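Two-component insecticidal protein 16 kDa unit (Alcaligenes faecalis, PDB 5V3S) is an aegerolysin-family component of a binary insecticidal toxin that kills corn rootworm, probably acting together with its partner protein on the insect's gut cells. Local coordinates at residues 10-22 with 70-83. Sequence-based numbering, arbitrary orientation.
Sequences ESKIRAYAQWMEI and TIASCGRENASSGT. Unlike the reference sequence in segment 10-22: M20 (reference Ile).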
ATOM      1  N   GLU A  10      -1.330 -27.418  -2.187  1.00 76.76           N
ATOM      2  CA  GLU A  10      -2.320 -26.834  -3.111  1.00 76.41           C
ATOM      3  C   GLU A  10      -3.361 -25.958  -2.391  1.00 69.06           C
ATOM      4  O   GLU A  10      -4.127 -25.229  -3.033  1.00 60.12           O
ATOM      5  CB  GLU A  10      -2.993 -27.919  -3.962  1.00 83.50           C
ATOM      6  CG  GLU A  10      -2.190 -28.289  -5.210  1.00 89.53           C
ATOM      7  CD  GLU A  10      -2.770 -29.469  -5.975  1.00 93.24           C
ATOM      8  OE1 GLU A  10      -3.621 -29.259  -6.867  1.00 94.64           O
ATOM      9  OE2 GLU A  10      -2.355 -30.614  -5.698  1.00 95.47           O
ATOM     10  N   SER A  11      -3.379 -26.010  -1.062  1.00 61.68           N
ATOM     11  CA  SER A  11      -4.126 -25.021  -0.286  1.00 60.68           C
ATOM     12  C   SER A  11      -3.541 -23.626  -0.526  1.00 53.98           C
ATOM     13  O   SER A  11      -4.263 -22.640  -0.708  1.00 49.02           O
ATOM     14  CB  SER A  11      -4.068 -25.345   1.207  1.00 62.03           C
ATOM     15  OG  SER A  11      -5.008 -26.349   1.526  1.00 67.45           O
ATOM     16  N   LYS A  12      -2.225 -23.559  -0.556  1.00 47.71           N
ATOM     17  CA  LYS A  12      -1.553 -22.278  -0.629  1.00 49.60           C
ATOM     18  C   LYS A  12      -1.590 -21.783  -2.065  1.00 50.24           C
ATOM     19  O   LYS A  12      -1.868 -20.614  -2.294  1.00 53.84           O
ATOM     20  CB  LYS A  12      -0.113 -22.387  -0.163  1.00 47.08           C
ATOM     21  CG  LYS A  12       0.129 -23.313   1.016  1.00 43.54           C
ATOM     22  CD  LYS A  12       1.548 -23.854   0.909  1.00 43.83           C
ATOM     23  CE  LYS A  12       2.557 -22.727   0.691  1.00 46.31           C
ATOM     24  NZ  LYS A  12       3.870 -23.025   1.337  1.00 45.21           N
ATOM     25  N   ILE A  13      -1.327 -22.653  -3.046  1.00 47.11           N
ATOM     26  CA  ILE A  13      -1.398 -22.189  -4.433  1.00 49.02           C
ATOM     27  C   ILE A  13      -2.697 -21.394  -4.592  1.00 45.43           C
ATOM     28  O   ILE A  13      -2.686 -20.284  -5.090  1.00 50.90           O
ATOM     29  CB  ILE A  13      -1.349 -23.322  -5.501  1.00 51.50           C
ATOM     30  CG1 ILE A  13      -0.151 -24.268  -5.292  1.00 52.47           C
ATOM     31  CG2 ILE A  13      -1.315 -22.721  -6.909  1.00 50.24           C
ATOM     32  CD1 ILE A  13       1.148 -23.605  -4.872  1.00 53.85           C
ATOM     33  N   ARG A  14      -3.807 -21.954  -4.126  1.00 41.92           N
ATOM     34  CA  ARG A  14      -5.123 -21.328  -4.256  1.00 40.89           C
ATOM     35  C   ARG A  14      -5.198 -19.942  -3.622  1.00 37.80           C
ATOM     36  O   ARG A  14      -5.399 -18.957  -4.301  1.00 44.21           O
ATOM     37  CB  ARG A  14      -6.167 -22.246  -3.612  1.00 45.15           C
ATOM     38  CG  ARG A  14      -7.590 -21.723  -3.519  1.00 47.53           C
ATOM     39  CD  ARG A  14      -8.541 -22.829  -3.040  1.00 51.39           C
ATOM     40  NE  ARG A  14      -8.434 -23.120  -1.605  1.00 54.76           N
ATOM     41  CZ  ARG A  14      -7.888 -24.208  -1.041  1.00 57.67           C
ATOM     42  NH1 ARG A  14      -7.365 -25.205  -1.765  1.00 62.49           N
ATOM     43  NH2 ARG A  14      -7.872 -24.305   0.290  1.00 56.57           N
ATOM     44  N   ALA A  15      -5.044 -19.903  -2.306  1.00 33.77           N
ATOM     45  CA  ALA A  15      -5.023 -18.672  -1.519  1.00 32.53           C
ATOM     46  C   ALA A  15      -4.032 -17.618  -2.026  1.00 27.88           C
ATOM     47  O   ALA A  15      -4.259 -16.415  -1.855  1.00 28.71           O
ATOM     48  CB  ALA A  15      -4.730 -19.021  -0.064  1.00 30.00           C
ATOM     49  N   TYR A  16      -2.941 -18.056  -2.638  1.00 27.01           N
ATOM     50  CA  TYR A  16      -1.866 -17.137  -3.061  1.00 26.90           C
ATOM     51  C   TYR A  16      -2.210 -16.518  -4.393  1.00 29.97           C
ATOM     52  O   TYR A  16      -1.560 -15.561  -4.841  1.00 28.98           O
ATOM     53  CB  TYR A  16      -0.502 -17.832  -3.156  1.00 24.98           C
ATOM     54  CG  TYR A  16       0.187 -18.120  -1.855  1.00 22.35           C
ATOM     55  CD1 TYR A  16      -0.457 -17.931  -0.655  1.00 23.75           C
ATOM     56  CD2 TYR A  16       1.506 -18.576  -1.827  1.00 22.68           C
ATOM     57  CE1 TYR A  16       0.178 -18.225   0.531  1.00 24.52           C
ATOM     58  CE2 TYR A  16       2.116 -18.908  -0.633  1.00 22.72           C
ATOM     59  CZ  TYR A  16       1.458 -18.699   0.527  1.00 20.11           C
ATOM     60  OH  TYR A  16       2.053 -18.997   1.720  1.00 28.81           O
ATOM     61  N   ALA A  17      -3.256 -17.050  -5.020  1.00 25.86           N
ATOM     62  CA  ALA A  17      -3.664 -16.577  -6.314  1.00 26.70           C
ATOM     63  C   ALA A  17      -4.255 -15.167  -6.266  1.00 23.96           C
ATOM     64  O   ALA A  17      -4.372 -14.540  -7.294  1.00 26.26           O
ATOM     65  CB  ALA A  17      -4.651 -17.560  -6.925  1.00 24.40           C
ATOM     66  N   GLN A  18      -4.694 -14.711  -5.092  1.00 22.29           N
ATOM     67  CA  GLN A  18      -5.089 -13.293  -4.889  1.00 21.12           C
ATOM     68  C   GLN A  18      -3.959 -12.610  -4.113  1.00 20.36           C
ATOM     69  O   GLN A  18      -3.561 -13.054  -3.032  1.00 18.21           O
ATOM     70  CB  GLN A  18      -6.416 -13.215  -4.159  1.00 24.84           C
ATOM     71  CG  GLN A  18      -6.878 -11.798  -3.872  1.00 25.85           C
ATOM     72  CD  GLN A  18      -6.927 -10.962  -5.151  1.00 28.20           C
ATOM     73  OE1 GLN A  18      -5.898 -10.665  -5.753  1.00 25.27           O
ATOM     74  NE2 GLN A  18      -8.136 -10.727  -5.642  1.00 25.25           N
ATOM     75  N   TRP A  19      -3.354 -11.587  -4.722  1.00 18.55           N
ATOM     76  CA  TRP A  19      -2.152 -11.039  -4.148  1.00 17.95           C
ATOM     77  C   TRP A  19      -2.024  -9.613  -4.680  1.00 16.92           C
ATOM     78  O   TRP A  19      -2.621  -9.245  -5.723  1.00 15.24           O
ATOM     79  CB  TRP A  19      -0.903 -11.836  -4.497  1.00 19.57           C
ATOM     80  CG  TRP A  19      -0.624 -11.810  -5.980  1.00 21.20           C
ATOM     81  CD1 TRP A  19      -1.169 -12.649  -6.927  1.00 22.54           C
ATOM     82  CD2 TRP A  19       0.240 -10.899  -6.696  1.00 21.13           C
ATOM     83  NE1 TRP A  19      -0.699 -12.313  -8.174  1.00 23.24           N
ATOM     84  CE2 TRP A  19       0.160 -11.238  -8.065  1.00 22.60           C
ATOM     85  CE3 TRP A  19       1.023  -9.807  -6.318  1.00 20.96           C
ATOM     86  CZ2 TRP A  19       0.870 -10.557  -9.052  1.00 24.18           C
ATOM     87  CZ3 TRP A  19       1.763  -9.125  -7.310  1.00 21.21           C
ATOM     88  CH2 TRP A  19       1.678  -9.486  -8.653  1.00 23.62           C
HETATM   89  N   MSE A  20      -1.311  -8.817  -3.904  1.00 16.87           N
HETATM   90  CA  MSE A  20      -1.035  -7.441  -4.290  1.00 15.35           C
HETATM   91  C   MSE A  20       0.377  -7.133  -3.801  1.00 13.92           C
HETATM   92  O   MSE A  20       0.854  -7.677  -2.800  1.00 12.65           O
HETATM   93  CB  MSE A  20      -2.075  -6.448  -3.698  1.00 15.09           C
HETATM   94  CG  MSE A  20      -2.264  -6.398  -2.162  1.00 17.67           C
HETATM   95 SE   MSE A  20      -0.878  -5.188  -1.355  0.73 18.04          SE
HETATM   96  CE  MSE A  20      -2.118  -3.677  -1.549  1.00 20.36           C
ATOM     97  N   GLU A  21       1.057  -6.227  -4.495  1.00 14.85           N
ATOM     98  CA  GLU A  21       2.269  -5.645  -3.954  1.00 14.95           C
ATOM     99  C   GLU A  21       2.200  -4.165  -4.260  1.00 14.96           C
ATOM    100  O   GLU A  21       1.934  -3.815  -5.383  1.00 16.42           O
ATOM    101  CB  GLU A  21       3.591  -6.238  -4.503  1.00 17.94           C
ATOM    102  CG  GLU A  21       3.842  -7.646  -4.010  1.00 20.35           C
ATOM    103  CD  GLU A  21       5.250  -8.151  -4.131  1.00 22.83           C
ATOM    104  OE1 GLU A  21       6.136  -7.349  -4.555  1.00 18.90           O
ATOM    105  OE2 GLU A  21       5.425  -9.363  -3.768  1.00 21.79           O
ATOM    106  N   ILE A  22       2.390  -3.338  -3.232  1.00 13.28           N
ATOM    107  CA  ILE A  22       2.252  -1.885  -3.365  1.00 13.02           C
ATOM    108  C   ILE A  22       3.617  -1.240  -3.032  1.00 10.73           C
ATOM    109  O   ILE A  22       4.179  -1.485  -2.000  1.00  9.98           O
ATOM    110  CB  ILE A  22       1.037  -1.304  -2.633  1.00 13.89           C
ATOM    111  CG1 ILE A  22       0.864   0.147  -2.934  1.00 14.15           C
ATOM    112  CG2 ILE A  22       1.106  -1.462  -1.157  1.00 12.86           C
ATOM    113  CD1 ILE A  22      -0.542   0.624  -2.758  1.00 16.69           C
ATOM    114  N   THR A  70       8.048  -1.399  -0.093  1.00 11.43           N
ATOM    115  CA  THR A  70       6.960  -2.192  -0.641  1.00 11.68           C
ATOM    116  C   THR A  70       6.298  -2.938   0.475  1.00 10.92           C
ATOM    117  O   THR A  70       6.991  -3.540   1.362  1.00 11.42           O
ATOM    118  CB  THR A  70       7.546  -3.171  -1.683  1.00 13.27           C
ATOM    119  OG1 THR A  70       8.146  -2.398  -2.735  1.00 15.43           O
ATOM    120  CG2 THR A  70       6.501  -4.067  -2.229  1.00 12.36           C
ATOM    121  N   ILE A  71       4.982  -2.943   0.387  1.00 10.95           N
ATOM    122  CA  ILE A  71       4.096  -3.720   1.255  1.00 11.51           C
ATOM    123  C   ILE A  71       3.516  -4.844   0.330  1.00 11.13           C
ATOM    124  O   ILE A  71       3.113  -4.609  -0.824  1.00 12.37           O
ATOM    125  CB  ILE A  71       3.024  -2.823   1.835  1.00 11.58           C
ATOM    126  CG1 ILE A  71       3.592  -1.864   2.849  1.00 10.63           C
ATOM    127  CG2 ILE A  71       1.875  -3.597   2.433  1.00 10.64           C
ATOM    128  CD1 ILE A  71       2.725  -0.688   3.204  1.00 12.27           C
ATOM    129  N   ALA A  72       3.339  -6.009   0.893  1.00 11.49           N
ATOM    130  CA  ALA A  72       2.809  -7.115   0.081  1.00 10.73           C
ATOM    131  C   ALA A  72       1.842  -7.899   0.909  1.00 11.95           C
ATOM    132  O   ALA A  72       2.094  -8.122   2.069  1.00 10.38           O
ATOM    133  CB  ALA A  72       3.942  -7.999  -0.339  1.00 10.66           C
ATOM    134  N   SER A  73       0.745  -8.315   0.330  1.00 13.80           N
ATOM    135  CA  SER A  73      -0.193  -9.100   1.083  1.00 13.58           C
ATOM    136  C   SER A  73      -0.839 -10.054   0.108  1.00 13.92           C
ATOM    137  O   SER A  73      -1.005  -9.701  -0.987  1.00 13.20           O
ATOM    138  CB  SER A  73      -1.235  -8.135   1.569  1.00 16.46           C
ATOM    139  OG  SER A  73      -2.237  -8.758   2.295  1.00 18.85           O
ATOM    140  N   CYS A  74      -1.259 -11.233   0.580  1.00 14.46           N
ATOM    141  CA  CYS A  74      -1.940 -12.206  -0.238  1.00 16.32           C
ATOM    142  C   CYS A  74      -2.902 -12.999   0.632  1.00 16.04           C
ATOM    143  O   CYS A  74      -3.033 -12.770   1.825  1.00 15.09           O
ATOM    144  CB  CYS A  74      -0.924 -13.184  -0.890  1.00 16.85           C
ATOM    145  SG  CYS A  74       0.053 -14.153   0.258  1.00 19.23           S
ATOM    146  N   GLY A  75      -3.599 -13.955   0.026  1.00 19.66           N
ATOM    147  CA  GLY A  75      -4.450 -14.798   0.833  1.00 17.01           C
ATOM    148  C   GLY A  75      -3.711 -15.666   1.808  1.00 17.92           C
ATOM    149  O   GLY A  75      -2.564 -16.049   1.598  1.00 18.69           O
ATOM    150  N   ARG A  76      -4.405 -16.027   2.887  1.00 20.17           N
ATOM    151  CA  ARG A  76      -3.908 -16.919   3.928  1.00 21.94           C
ATOM    152  C   ARG A  76      -4.223 -18.356   3.521  1.00 27.26           C
ATOM    153  O   ARG A  76      -5.361 -18.715   3.234  1.00 23.53           O
ATOM    154  CB  ARG A  76      -4.575 -16.617   5.299  1.00 21.25           C
ATOM    155  CG  ARG A  76      -3.873 -17.350   6.410  1.00 20.73           C
ATOM    156  CD  ARG A  76      -4.359 -16.925   7.741  1.00 20.08           C
ATOM    157  NE  ARG A  76      -3.919 -15.558   8.049  1.00 20.51           N
ATOM    158  CZ  ARG A  76      -2.678 -15.270   8.423  1.00 17.57           C
ATOM    159  NH1 ARG A  76      -1.778 -16.186   8.546  1.00 16.79           N
ATOM    160  NH2 ARG A  76      -2.366 -13.998   8.772  1.00 20.93           N
ATOM    161  N   GLU A  77      -3.164 -19.150   3.417  1.00 30.61           N
ATOM    162  CA  GLU A  77      -3.266 -20.601   3.269  1.00 37.72           C
ATOM    163  C   GLU A  77      -4.366 -21.246   4.156  1.00 36.69           C
ATOM    164  O   GLU A  77      -4.334 -21.140   5.381  1.00 33.79           O
ATOM    165  CB  GLU A  77      -1.877 -21.238   3.525  1.00 39.62           C
ATOM    166  CG  GLU A  77      -1.212 -20.827   4.843  1.00 45.76           C
ATOM    167  CD  GLU A  77      -0.669 -19.393   4.868  1.00 42.26           C
ATOM    168  OE1 GLU A  77      -0.706 -18.721   3.839  1.00 50.87           O
ATOM    169  OE2 GLU A  77      -0.199 -18.935   5.925  1.00 53.49           O
ATOM    170  N   ASN A  78      -5.311 -21.933   3.511  1.00 43.29           N
ATOM    171  CA  ASN A  78      -6.454 -22.624   4.153  1.00 46.36           C
ATOM    172  C   ASN A  78      -7.253 -21.758   5.077  1.00 48.62           C
ATOM    173  O   ASN A  78      -7.518 -22.122   6.226  1.00 47.00           O
ATOM    174  CB  ASN A  78      -6.016 -23.877   4.916  1.00 44.68           C
ATOM    175  CG  ASN A  78      -6.132 -25.121   4.078  1.00 49.07           C
ATOM    176  OD1 ASN A  78      -7.163 -25.355   3.442  1.00 51.60           O
ATOM    177  ND2 ASN A  78      -5.081 -25.929   4.066  1.00 50.47           N
ATOM    178  N   ALA A  79      -7.646 -20.609   4.567  1.00 51.03           N
ATOM    179  CA  ALA A  79      -8.405 -19.699   5.367  1.00 49.16           C
ATOM    180  C   ALA A  79      -9.055 -18.682   4.467  1.00 51.52           C
ATOM    181  O   ALA A  79     -10.197 -18.891   4.006  1.00 51.57           O
ATOM    182  CB  ALA A  79      -7.513 -19.038   6.418  1.00 54.13           C
ATOM    183  N   SER A  80      -8.306 -17.622   4.142  1.00 47.67           N
ATOM    184  CA  SER A  80      -8.943 -16.347   3.824  1.00 45.41           C
ATOM    185  C   SER A  80      -9.517 -16.153   2.429  1.00 46.57           C
ATOM    186  O   SER A  80      -8.986 -16.617   1.402  1.00 46.96           O
ATOM    187  CB  SER A  80      -8.013 -15.168   4.142  1.00 38.65           C
ATOM    188  OG  SER A  80      -7.199 -14.874   3.058  1.00 22.60           O
ATOM    189  N   SER A  81     -10.626 -15.420   2.459  1.00 51.17           N
ATOM    190  CA  SER A  81     -11.150 -14.674   1.335  1.00 48.18           C
ATOM    191  C   SER A  81     -10.161 -13.573   0.977  1.00 38.48           C
ATOM    192  O   SER A  81     -10.439 -12.410   1.257  1.00 40.16           O
ATOM    193  CB  SER A  81     -12.522 -14.053   1.710  1.00 53.42           C
ATOM    194  OG  SER A  81     -13.030 -13.159   0.716  1.00 58.76           O
ATOM    195  N   GLY A  82      -9.017 -13.946   0.387  1.00 32.21           N
ATOM    196  CA  GLY A  82      -8.136 -13.010  -0.276  1.00 24.43           C
ATOM    197  C   GLY A  82      -7.441 -12.070   0.708  1.00 19.69           C
ATOM    198  O   GLY A  82      -6.975 -12.507   1.770  1.00 18.52           O
ATOM    199  N   THR A  83      -7.286 -10.813   0.291  1.00 18.68           N
ATOM    200  CA  THR A  83      -6.699  -9.772   1.142  1.00 16.76           C
ATOM    201  C   THR A  83      -7.584  -8.532   1.147  1.00 14.01           C
ATOM    202  O   THR A  83      -8.155  -8.122   0.129  1.00 15.30           O
ATOM    203  CB  THR A  83      -5.206  -9.479   0.799  1.00 18.97           C
ATOM    204  OG1 THR A  83      -4.742  -8.374   1.558  1.00 15.51           O
ATOM    205  CG2 THR A  83      -5.004  -9.183  -0.656  1.00 19.55           C
TER
HETATM  206  O   HOH W   1      -6.221 -22.138   0.737  1.00 39.11           O
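At the edge of the Y16 ring, near its plane, lie two oxygens: E77 OE1, 3.5 Å from Y16 CE1, and G75 O, 3.6 Å from Y16 CD1, which is buried without a hydrogen-bond partner in the model. C74 SG sits obliquely, 4.4 Å from the Y16 ring centroid, a cysteine sulfur–aromatic contact; chi1 of 61° sets SG between the backbone N and the carbonyl carbon, on the side of the ring. K12 CB, from the same helix, lies over one face. The E77 carboxylate is turned 89° to the ring, and K42, which bonds to Y16 OH and forms a salt bridge with E77, joins the two polar ends. The R14 guanidinium has S11 O over one face and N78 OD1 at its edge. Nearby, a single water donates to S11 O and accepts from N78 N.

Beyond the helix, W19–I22 and I71–C74 illustrate antiparallel pairing: M20/S73 and I22/I71 are hydrogen-bonded pairs, the bond from I22 N to I71 O (2.8 Å) being nearly straight at 173°. Just past the ladder, G75 N donates to Q18 O at 3.2 Å. On one face E21 CG rests on A72 CB (3.7 Å); on the other, I22 CG2 meets I71 CB.

Strands 19-27 and 68-74 are central neighbours in the six-stranded mixed sheet of the aegerolysin beta-sandwich, flanked by strands 136-144 and 40-44 respectively; selenomethionine M20 and I22 turn to strand 94-103 of the second sheet. Helix 10-16, which leads into strand 19-27, packs on the loop after strand 68-74, with A15 CB 3.4 Å from R76 O.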